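Local coordinates for envelope glycoprotein (Bourbon virus, PDB 5ZKX) that probably drives fusion of the viral envelope with host membranes, as a trimeric gp64-type class III fusion glycoprotein captured in its postfusion form, at residues G47-C56 / G67-P77; L82-T93 / S140-T148. All blocks are in the same frame, centred on the assembly; numbering follows the deposited sequence.

Interaction 1 of 2, residues G47-C56 / G67-P77; sequences GYRAYWRSYC and GCYNSLNPKPP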
loop_
_atom_site.group_PDB
_atom_site.type_symbol
_atom_site.label_atom_id
_atom_site.label_comp_id
_atom_site.label_asym_id
_atom_site.label_seq_id
_atom_site.Cartn_x
_atom_site.Cartn_y
_atom_site.Cartn_z
ATOM N N GLY A 47 -13.873 16.244 -22.256
ATOM C CA GLY A 47 -14.785 15.894 -23.331
ATOM C C GLY A 47 -14.036 15.330 -24.513
ATOM O O GLY A 47 -12.990 15.845 -24.905
ATOM N N TYR A 48 -14.572 14.255 -25.075
ATOM C CA TYR A 48 -14.009 13.667 -26.278
ATOM C C TYR A 48 -15.070 13.603 -27.366
ATOM O O TYR A 48 -16.272 13.594 -27.092
ATOM C CB TYR A 48 -13.427 12.271 -26.010
ATOM C CG TYR A 48 -14.433 11.193 -25.690
ATOM C CD1 TYR A 48 -14.988 10.411 -26.693
ATOM C CD2 TYR A 48 -14.804 10.932 -24.379
ATOM C CE1 TYR A 48 -15.898 9.417 -26.403
ATOM C CE2 TYR A 48 -15.713 9.936 -24.078
ATOM C CZ TYR A 48 -16.255 9.182 -25.094
ATOM O OH TYR A 48 -17.159 8.188 -24.803
ATOM N N ARG A 49 -14.602 13.572 -28.609
ATOM C CA ARG A 49 -15.479 13.447 -29.761
ATOM C C ARG A 49 -14.660 12.972 -30.947
ATOM O O ARG A 49 -13.533 13.428 -31.154
ATOM C CB ARG A 49 -16.174 14.771 -30.097
ATOM C CG ARG A 49 -16.988 14.723 -31.380
ATOM C CD ARG A 49 -17.772 16.001 -31.592
ATOM N NE ARG A 49 -16.908 17.174 -31.671
ATOM C CZ ARG A 49 -17.343 18.421 -31.530
ATOM N NH1 ARG A 49 -18.630 18.646 -31.303
ATOM N NH2 ARG A 49 -16.497 19.439 -31.614
ATOM N N ALA A 50 -15.232 12.050 -31.716
ATOM C CA ALA A 50 -14.620 11.578 -32.949
ATOM C C ALA A 50 -15.723 11.053 -33.856
ATOM O O ALA A 50 -16.872 10.882 -33.441
ATOM C CB ALA A 50 -13.569 10.497 -32.681
ATOM N N TYR A 51 -15.358 10.795 -35.109
ATOM C CA TYR A 51 -16.291 10.196 -36.046
ATOM C C TYR A 51 -15.572 9.179 -36.921
ATOM O O TYR A 51 -14.423 9.381 -37.324
ATOM C CB TYR A 51 -16.995 11.261 -36.913
ATOM C CG TYR A 51 -16.115 12.043 -37.869
ATOM C CD1 TYR A 51 -15.814 11.549 -39.131
ATOM C CD2 TYR A 51 -15.623 13.296 -37.525
ATOM C CE1 TYR A 51 -15.027 12.263 -40.011
ATOM C CE2 TYR A 51 -14.835 14.021 -38.403
ATOM C CZ TYR A 51 -14.543 13.497 -39.645
ATOM O OH TYR A 51 -13.758 14.206 -40.526
ATOM N N TRP A 52 -16.261 8.078 -37.188
ATOM C CA TRP A 52 -15.808 7.085 -38.148
ATOM C C TRP A 52 -16.458 7.372 -39.496
ATOM O O TRP A 52 -17.684 7.498 -39.583
ATOM C CB TRP A 52 -16.167 5.681 -37.666
ATOM C CG TRP A 52 -16.128 4.648 -38.736
ATOM C CD1 TRP A 52 -17.188 4.164 -39.448
ATOM C CD2 TRP A 52 -14.968 3.963 -39.221
ATOM N NE1 TRP A 52 -16.757 3.219 -40.348
ATOM C CE2 TRP A 52 -15.398 3.078 -40.227
ATOM C CE3 TRP A 52 -13.607 4.015 -38.905
ATOM C CZ2 TRP A 52 -14.517 2.250 -40.916
ATOM C CZ3 TRP A 52 -12.735 3.193 -39.591
ATOM C CH2 TRP A 52 -13.193 2.323 -40.584
ATOM N N ARG A 53 -15.640 7.491 -40.538
ATOM C CA ARG A 53 -16.125 7.785 -41.880
ATOM C C ARG A 53 -15.688 6.683 -42.831
ATOM O O ARG A 53 -14.519 6.289 -42.831
ATOM C CB ARG A 53 -15.615 9.142 -42.372
ATOM C CG ARG A 53 -15.890 9.409 -43.846
ATOM C CD ARG A 53 -14.873 10.373 -44.426
ATOM N NE ARG A 53 -15.146 11.753 -44.037
ATOM C CZ ARG A 53 -14.226 12.711 -43.990
ATOM N NH1 ARG A 53 -12.965 12.441 -44.304
ATOM N NH2 ARG A 53 -14.567 13.941 -43.627
ATOM N N SER A 54 -16.627 6.189 -43.639
ATOM C CA SER A 54 -16.341 5.184 -44.660
ATOM C C SER A 54 -16.944 5.658 -45.978
ATOM O O SER A 54 -18.151 5.525 -46.200
ATOM C CB SER A 54 -16.885 3.815 -44.268
ATOM O OG SER A 54 -16.333 2.806 -45.098
ATOM N N TYR A 55 -16.100 6.202 -46.847
ATOM C CA TYR A 55 -16.499 6.702 -48.157
ATOM C C TYR A 55 -16.002 5.715 -49.205
ATOM O O TYR A 55 -14.802 5.661 -49.495
ATOM C CB TYR A 55 -15.927 8.096 -48.393
ATOM C CG TYR A 55 -16.487 8.814 -49.597
ATOM C CD1 TYR A 55 -17.806 9.251 -49.617
ATOM C CD2 TYR A 55 -15.693 9.076 -50.706
ATOM C CE1 TYR A 55 -18.321 9.918 -50.708
ATOM C CE2 TYR A 55 -16.200 9.742 -51.805
ATOM C CZ TYR A 55 -17.517 10.161 -51.799
ATOM O OH TYR A 55 -18.033 10.827 -52.886
ATOM N N CYS A 56 -16.919 4.938 -49.770
ATOM C CA CYS A 56 -16.576 3.904 -50.730
ATOM C C CYS A 56 -17.128 4.242 -52.109
ATOM O O CYS A 56 -18.094 4.995 -52.252
ATOM C CB CYS A 56 -17.108 2.544 -50.271
ATOM S SG CYS A 56 -16.609 2.079 -48.599
ATOM N N GLY A 67 -13.104 0.939 -54.283
ATOM C CA GLY A 67 -12.560 0.685 -52.965
ATOM C C GLY A 67 -13.152 1.646 -51.957
ATOM O O GLY A 67 -14.028 2.452 -52.264
ATOM N N CYS A 68 -12.643 1.544 -50.733
ATOM C CA CYS A 68 -13.141 2.315 -49.604
ATOM C C CYS A 68 -12.042 3.205 -49.048
ATOM O O CYS A 68 -10.887 2.784 -48.922
ATOM C CB CYS A 68 -13.664 1.402 -48.496
ATOM S SG CYS A 68 -15.232 0.608 -48.873
ATOM N N TYR A 69 -12.412 4.431 -48.717
ATOM C CA TYR A 69 -11.538 5.362 -48.014
ATOM C C TYR A 69 -12.148 5.555 -46.628
ATOM O O TYR A 69 -13.153 6.257 -46.473
ATOM C CB TYR A 69 -11.404 6.678 -48.779
ATOM C CG TYR A 69 -10.467 6.620 -49.973
ATOM C CD1 TYR A 69 -9.594 7.669 -50.243
ATOM C CD2 TYR A 69 -10.457 5.525 -50.831
ATOM C CE1 TYR A 69 -8.735 7.627 -51.332
ATOM C CE2 TYR A 69 -9.602 5.472 -51.920
ATOM C CZ TYR A 69 -8.743 6.527 -52.167
ATOM O OH TYR A 69 -7.888 6.486 -53.249
ATOM N N ASN A 70 -11.550 4.918 -45.626
ATOM C CA ASN A 70 -12.050 4.932 -44.261
ATOM C C ASN A 70 -11.067 5.658 -43.352
ATOM O O ASN A 70 -9.849 5.587 -43.547
ATOM C CB ASN A 70 -12.273 3.510 -43.731
ATOM C CG ASN A 70 -13.181 2.682 -44.622
ATOM O OD1 ASN A 70 -13.923 3.214 -45.443
ATOM N ND2 ASN A 70 -13.125 1.365 -44.456
ATOM N N SER A 71 -11.605 6.343 -42.344
ATOM C CA SER A 71 -10.766 7.091 -41.419
ATOM C C SER A 71 -11.482 7.264 -40.087
ATOM O O SER A 71 -12.705 7.423 -40.047
ATOM C CB SER A 71 -10.393 8.459 -41.998
ATOM O OG SER A 71 -11.554 9.229 -42.258
ATOM N N LEU A 72 -10.707 7.221 -39.004
ATOM C CA LEU A 72 -11.155 7.626 -37.675
ATOM C C LEU A 72 -10.593 9.018 -37.419
ATOM O O LEU A 72 -9.376 9.184 -37.294
ATOM C CB LEU A 72 -10.677 6.648 -36.605
ATOM C CG LEU A 72 -11.623 5.595 -36.031
ATOM C CD1 LEU A 72 -10.850 4.728 -35.052
ATOM C CD2 LEU A 72 -12.823 6.236 -35.351
ATOM N N ASN A 73 -11.470 10.015 -37.351
ATOM C CA ASN A 73 -11.018 11.394 -37.242
ATOM C C ASN A 73 -11.424 11.989 -35.904
ATOM O O ASN A 73 -12.608 11.951 -35.544
ATOM C CB ASN A 73 -11.590 12.242 -38.381
ATOM C CG ASN A 73 -11.202 11.719 -39.748
ATOM O OD1 ASN A 73 -11.970 11.009 -40.392
ATOM N ND2 ASN A 73 -10.003 12.067 -40.197
ATOM N N PRO A 74 -10.477 12.546 -35.152
ATOM C CA PRO A 74 -10.827 13.195 -33.886
ATOM C C PRO A 74 -11.278 14.630 -34.106
ATOM O O PRO A 74 -10.675 15.387 -34.869
ATOM C CB PRO A 74 -9.513 13.145 -33.101
ATOM C CG PRO A 74 -8.466 13.253 -34.169
ATOM C CD PRO A 74 -9.023 12.545 -35.388
ATOM N N LYS A 75 -12.360 14.999 -33.430
ATOM C CA LYS A 75 -12.878 16.365 -33.454
ATOM C C LYS A 75 -13.062 16.811 -32.012
ATOM O O LYS A 75 -14.191 16.860 -31.499
ATOM C CB LYS A 75 -14.177 16.455 -34.255
ATOM C CG LYS A 75 -13.961 16.574 -35.760
ATOM C CD LYS A 75 -13.346 17.918 -36.135
ATOM C CE LYS A 75 -12.658 17.850 -37.492
ATOM N NZ LYS A 75 -11.970 19.127 -37.843
ATOM N N PRO A 76 -11.973 17.136 -31.323
ATOM C CA PRO A 76 -12.072 17.556 -29.925
ATOM C C PRO A 76 -12.836 18.862 -29.812
ATOM O O PRO A 76 -12.615 19.790 -30.605
ATOM C CB PRO A 76 -10.605 17.725 -29.502
ATOM C CG PRO A 76 -9.874 17.969 -30.774
ATOM C CD PRO A 76 -10.585 17.170 -31.817
ATOM N N PRO A 77 -13.755 18.965 -28.855
ATOM C CA PRO A 77 -14.573 20.178 -28.750
ATOM C C PRO A 77 -13.733 21.404 -28.436
ATOM O O PRO A 77 -12.641 21.312 -27.874
ATOM C CB PRO A 77 -15.540 19.855 -27.603
ATOM C CG PRO A 77 -14.871 18.764 -26.834
ATOM C CD PRO A 77 -14.118 17.959 -27.846
#
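Lys75 O takes the N-H of Arg49 NE at 2.7 Å. The bond lies in the carbonyl plane and close to the guanidinium plane. It sits at the open end of the antiparallel beta hairpin of strands 44-58 and 67-74. Lys75 N returns a bond to Arg49 O at 3.0 Å, but from above the plane of that carbonyl. Arg49 thus grips the backbone of Lys75 with its own carbonyl and its side chain. With CG trans to N (chi1 174°) the chain runs past Lys75 O, and the bend at chi3 lets NE reach it. Pro77 CB lies over one face of the guanidinium. NH1 goes on to a salt bridge with Glu81 and a hydrogen bond to Tyr92 O, which ties the hairpin to the neighbouring helix and strand.

Paired backbone bonds follow at Tyr51-Asn73, Arg53-Ser71 and Tyr55-Tyr69. The side chains of these pairs share one face of the hairpin. Here Asn73 CB sits over the Tyr51 ring, 3.8 Å from its centroid, in a CH-pi contact. Lys75 CG meets the same ring at its edge. Ser71 OG donates to Asn73 OD1 at 2.6 Å within strand 67-74, which helps to set the rotation of that amide. The Arg53 guanidinium has Tyr51 CE1 over one face.

Trp52 and Leu72 belong to the other face. Leu72 CG approaches the indole edge at Trp52 CE3, 3.8 Å away, the leucine roughly perpendicular to the tryptophan side chain. Trp52 NE1 is bonded to Arg126 O. Tyr440 of a second subunit meets the Trp52 ring edge-to-face, and its OH is hydrogen-bonded to Leu72 N, so this hairpin joins the trimer contact. Toward the hairpin turn, the non-hydrogen-bonded pair Cys56-Cys68 carries a cross-strand disulfide, SG to SG 2.0 Å, with chi3 at 106°.

Interaction 2 of 2, residues L82-T93 / S140-T148; sequences LKTWGQEEVCYT and SWRCGVTNT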
loop_
_atom_site.group_PDB
_atom_site.type_symbol
_atom_site.label_atom_id
_atom_site.label_comp_id
_atom_site.label_asym_id
_atom_site.label_seq_id
_atom_site.Cartn_x
_atom_site.Cartn_y
_atom_site.Cartn_z
ATOM N N LEU A 82 -16.871 22.681 -24.900
ATOM C CA LEU A 82 -16.672 21.861 -23.712
ATOM C C LEU A 82 -17.340 22.475 -22.487
ATOM O O LEU A 82 -17.822 21.746 -21.614
ATOM C CB LEU A 82 -15.177 21.666 -23.471
ATOM C CG LEU A 82 -14.775 20.693 -22.370
ATOM C CD1 LEU A 82 -15.530 19.386 -22.530
ATOM C CD2 LEU A 82 -13.275 20.472 -22.405
ATOM N N LYS A 83 -17.391 23.806 -22.414
ATOM C CA LYS A 83 -18.054 24.468 -21.294
ATOM C C LYS A 83 -19.546 24.170 -21.282
ATOM O O LYS A 83 -20.121 23.862 -20.231
ATOM C CB LYS A 83 -17.814 25.976 -21.358
ATOM C CG LYS A 83 -16.399 26.387 -21.020
ATOM C CD LYS A 83 -16.143 27.839 -21.373
ATOM C CE LYS A 83 -14.699 28.215 -21.085
ATOM N NZ LYS A 83 -14.610 29.309 -20.082
ATOM N N THR A 84 -20.200 24.275 -22.443
ATOM C CA THR A 84 -21.625 23.976 -22.503
ATOM C C THR A 84 -21.897 22.481 -22.414
ATOM O O THR A 84 -22.994 22.089 -22.007
ATOM C CB THR A 84 -22.246 24.559 -23.776
ATOM O OG1 THR A 84 -23.671 24.609 -23.631
ATOM C CG2 THR A 84 -21.908 23.720 -24.991
ATOM N N TRP A 85 -20.923 21.642 -22.775
ATOM C CA TRP A 85 -21.078 20.208 -22.574
ATOM C C TRP A 85 -21.115 19.872 -21.090
ATOM O O TRP A 85 -22.040 19.202 -20.617
ATOM C CB TRP A 85 -19.941 19.448 -23.258
ATOM C CG TRP A 85 -20.032 19.381 -24.750
ATOM C CD1 TRP A 85 -20.828 20.133 -25.562
ATOM C CD2 TRP A 85 -19.287 18.512 -25.611
ATOM N NE1 TRP A 85 -20.624 19.787 -26.875
ATOM C CE2 TRP A 85 -19.682 18.793 -26.932
ATOM C CE3 TRP A 85 -18.325 17.521 -25.391
ATOM C CZ2 TRP A 85 -19.150 18.119 -28.027
ATOM C CZ3 TRP A 85 -17.799 16.855 -26.479
ATOM C CH2 TRP A 85 -18.213 17.155 -27.781
ATOM N N GLY A 86 -20.113 20.329 -20.337
ATOM C CA GLY A 86 -20.086 20.045 -18.911
ATOM C C GLY A 86 -21.251 20.672 -18.173
ATOM O O GLY A 86 -21.806 20.077 -17.247
ATOM N N GLN A 87 -21.643 21.882 -18.578
ATOM C CA GLN A 87 -22.772 22.550 -17.942
ATOM C C GLN A 87 -24.078 21.815 -18.216
ATOM O O GLN A 87 -24.956 21.753 -17.348
ATOM C CB GLN A 87 -22.857 23.995 -18.424
ATOM C CG GLN A 87 -23.971 24.801 -17.787
ATOM C CD GLN A 87 -24.232 26.096 -18.523
ATOM O OE1 GLN A 87 -23.458 26.492 -19.397
ATOM N NE2 GLN A 87 -25.327 26.765 -18.178
ATOM N N GLU A 88 -24.229 21.257 -19.418
ATOM C CA GLU A 88 -25.422 20.504 -19.775
ATOM C C GLU A 88 -25.268 19.004 -19.569
ATOM O O GLU A 88 -26.272 18.287 -19.631
ATOM C CB GLU A 88 -25.804 20.774 -21.238
ATOM C CG GLU A 88 -26.133 22.228 -21.540
ATOM C CD GLU A 88 -26.587 22.441 -22.972
ATOM O OE1 GLU A 88 -26.781 21.440 -23.689
ATOM O OE2 GLU A 88 -26.753 23.612 -23.378
ATOM N N GLU A 89 -24.048 18.518 -19.316
ATOM C CA GLU A 89 -23.767 17.084 -19.207
ATOM C C GLU A 89 -24.213 16.354 -20.473
ATOM O O GLU A 89 -24.843 15.296 -20.426
ATOM C CB GLU A 89 -24.412 16.482 -17.956
ATOM C CG GLU A 89 -23.886 17.066 -16.654
ATOM C CD GLU A 89 -23.910 16.070 -15.507
ATOM O OE1 GLU A 89 -24.190 14.875 -15.749
ATOM O OE2 GLU A 89 -23.650 16.485 -14.359
ATOM N N VAL A 90 -23.865 16.936 -21.617
ATOM C CA VAL A 90 -24.334 16.475 -22.919
ATOM C C VAL A 90 -23.298 16.867 -23.964
ATOM O O VAL A 90 -22.771 17.982 -23.939
ATOM C CB VAL A 90 -25.720 17.076 -23.247
ATOM C CG1 VAL A 90 -25.923 17.171 -24.740
ATOM C CG2 VAL A 90 -26.832 16.259 -22.607
ATOM N N CYS A 91 -23.002 15.953 -24.884
ATOM C CA CYS A 91 -22.084 16.232 -25.978
ATOM C C CYS A 91 -22.849 16.348 -27.293
ATOM O O CYS A 91 -23.899 15.726 -27.478
ATOM C CB CYS A 91 -21.004 15.150 -26.090
ATOM S SG CYS A 91 -21.623 13.460 -26.008
ATOM N N TYR A 92 -22.315 17.162 -28.200
ATOM C CA TYR A 92 -22.936 17.429 -29.490
ATOM C C TYR A 92 -22.053 16.902 -30.614
ATOM O O TYR A 92 -20.836 17.110 -30.608
ATOM C CB TYR A 92 -23.180 18.928 -29.682
ATOM C CG TYR A 92 -24.272 19.512 -28.806
ATOM C CD1 TYR A 92 -25.600 19.492 -29.211
ATOM C CD2 TYR A 92 -23.971 20.098 -27.582
ATOM C CE1 TYR A 92 -26.599 20.031 -28.420
ATOM C CE2 TYR A 92 -24.965 20.639 -26.783
ATOM C CZ TYR A 92 -26.279 20.602 -27.208
ATOM O OH TYR A 92 -27.281 21.137 -26.425
ATOM N N THR A 93 -22.671 16.223 -31.583
ATOM C CA THR A 93 -21.950 15.632 -32.703
ATOM C C THR A 93 -22.699 15.916 -33.999
ATOM O O THR A 93 -23.764 16.543 -34.006
ATOM C CB THR A 93 -21.768 14.118 -32.532
ATOM O OG1 THR A 93 -23.024 13.517 -32.185
ATOM C CG2 THR A 93 -20.748 13.815 -31.452
ATOM N N SER A 140 -20.421 7.578 -38.418
ATOM C CA SER A 140 -20.834 7.276 -37.054
ATOM C C SER A 140 -20.007 8.097 -36.075
ATOM O O SER A 140 -18.790 8.217 -36.230
ATOM C CB SER A 140 -20.675 5.787 -36.747
ATOM O OG SER A 140 -21.470 5.403 -35.640
ATOM N N TRP A 141 -20.668 8.650 -35.061
ATOM C CA TRP A 141 -20.044 9.586 -34.135
ATOM C C TRP A 141 -19.933 8.990 -32.737
ATOM O O TRP A 141 -20.704 8.106 -32.351
ATOM C CB TRP A 141 -20.834 10.897 -34.059
ATOM C CG TRP A 141 -20.744 11.724 -35.295
ATOM C CD1 TRP A 141 -21.460 11.560 -36.444
ATOM C CD2 TRP A 141 -19.886 12.850 -35.513
ATOM N NE1 TRP A 141 -21.100 12.513 -37.365
ATOM C CE2 TRP A 141 -20.135 13.317 -36.818
ATOM C CE3 TRP A 141 -18.930 13.507 -34.732
ATOM C CZ2 TRP A 141 -19.464 14.412 -37.358
ATOM C CZ3 TRP A 141 -18.265 14.594 -35.270
ATOM C CH2 TRP A 141 -18.535 15.035 -36.570
ATOM N N ARG A 142 -18.956 9.491 -31.985
ATOM C CA ARG A 142 -18.791 9.164 -30.578
ATOM C C ARG A 142 -18.497 10.449 -29.818
ATOM O O ARG A 142 -17.883 11.375 -30.352
ATOM C CB ARG A 142 -17.667 8.139 -30.351
ATOM C CG ARG A 142 -16.257 8.722 -30.421
ATOM C CD ARG A 142 -15.196 7.632 -30.431
ATOM N NE ARG A 142 -15.377 6.668 -29.348
ATOM C CZ ARG A 142 -14.615 6.614 -28.261
ATOM N NH1 ARG A 142 -13.613 7.469 -28.107
ATOM N NH2 ARG A 142 -14.853 5.705 -27.329
ATOM N N CYS A 143 -18.961 10.510 -28.572
ATOM C CA CYS A 143 -18.696 11.673 -27.737
ATOM C C CYS A 143 -18.960 11.323 -26.281
ATOM O O CYS A 143 -19.725 10.409 -25.965
ATOM C CB CYS A 143 -19.540 12.881 -28.157
ATOM S SG CYS A 143 -21.312 12.708 -27.874
ATOM N N GLY A 144 -18.318 12.077 -25.399
ATOM C CA GLY A 144 -18.517 11.912 -23.973
ATOM C C GLY A 144 -18.017 13.130 -23.238
ATOM O O GLY A 144 -17.228 13.919 -23.768
ATOM N N VAL A 145 -18.491 13.282 -22.001
ATOM C CA VAL A 145 -18.132 14.419 -21.163
ATOM C C VAL A 145 -18.226 13.992 -19.705
ATOM O O VAL A 145 -18.981 13.078 -19.354
ATOM C CB VAL A 145 -19.031 15.645 -21.456
ATOM C CG1 VAL A 145 -20.427 15.448 -20.876
ATOM C CG2 VAL A 145 -18.393 16.930 -20.934
ATOM N N THR A 146 -17.437 14.646 -18.851
ATOM C CA THR A 146 -17.499 14.391 -17.419
ATOM C C THR A 146 -17.027 15.619 -16.652
ATOM O O THR A 146 -16.151 16.361 -17.108
ATOM C CB THR A 146 -16.675 13.155 -17.023
ATOM O OG1 THR A 146 -17.069 12.719 -15.717
ATOM C CG2 THR A 146 -15.181 13.454 -17.024
ATOM N N ASN A 147 -17.642 15.835 -15.489
ATOM C CA ASN A 147 -17.256 16.875 -14.541
ATOM C C ASN A 147 -16.658 16.204 -13.313
ATOM O O ASN A 147 -17.364 15.488 -12.594
ATOM C CB ASN A 147 -18.457 17.728 -14.130
ATOM C CG ASN A 147 -18.954 18.623 -15.244
ATOM O OD1 ASN A 147 -18.300 19.600 -15.611
ATOM N ND2 ASN A 147 -20.130 18.305 -15.776
ATOM N N THR A 148 -15.369 16.433 -13.067
ATOM C CA THR A 148 -14.676 15.824 -11.939
ATOM C C THR A 148 -13.885 16.886 -11.184
ATOM O O THR A 148 -13.848 18.061 -11.560
ATOM C CB THR A 148 -13.737 14.691 -12.385
ATOM O OG1 THR A 148 -12.648 15.233 -13.144
ATOM C CG2 THR A 148 -14.479 13.664 -13.226
#
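A disulfide pins the short strand 91-93 to strand 140-148, with Cys91 SG and Cys143 SG 2.0 Å apart. Both sulfurs stand between their own backbone N and carbonyl carbon. The small disulfide torsion, chi3 58°, leaves Cys91 CB and Cys143 CB a tight 3.4 Å apart. Beside the bridge, Thr93 CG2 packs on Cys143 CB at 3.6 Å. Thr93 CA lies over one face of the Trp141 ring. The two side chains run antiparallel, with Thr93 CB 3.6 Å from Trp141 CE3. Thr93 OG1 bonds to His118.

The contact is a helix-and-strand layer laid against the antiparallel sheet of this gp64-family chain, with helix 82-88 crossing strand 140-148 at 71°. Val145 is wedged under it. Its CG2 meets Trp85 CB at 3.8 Å and also Leu82 CD1, while its CG1 faces the backbone at Glu89 and Val90. The chain leaving the helix doubles back across Trp85, and Cys91 CA sits over the centre of its ring. Near the helix end, where Glu89 leaves with positive phi, Asn147 ND2 donates to Gly86 O at 2.8 Å, tilted 27° from the carbonyl plane.

In the fold
The centres of interactions 1 and 2 lie about 18 Å apart, on the same side of the chain's centre. They come in series along the chain: the hairpin closes, then helix 79-88 follows and opens interaction 2. Strands 44-58 and 134-148 are antiparallel neighbours in one sheet, so both contacts build on it. They also touch directly, Trp52 N probably bonding to Ser140 O at 2.7 Å. Each contact holds one disulfide, Cys56-Cys68 within the hairpin and Cys91-Cys143 between strands 91-93 and 134-148. A second subunit reaches interaction 1, whereas no other chain touches the segments of interaction 2.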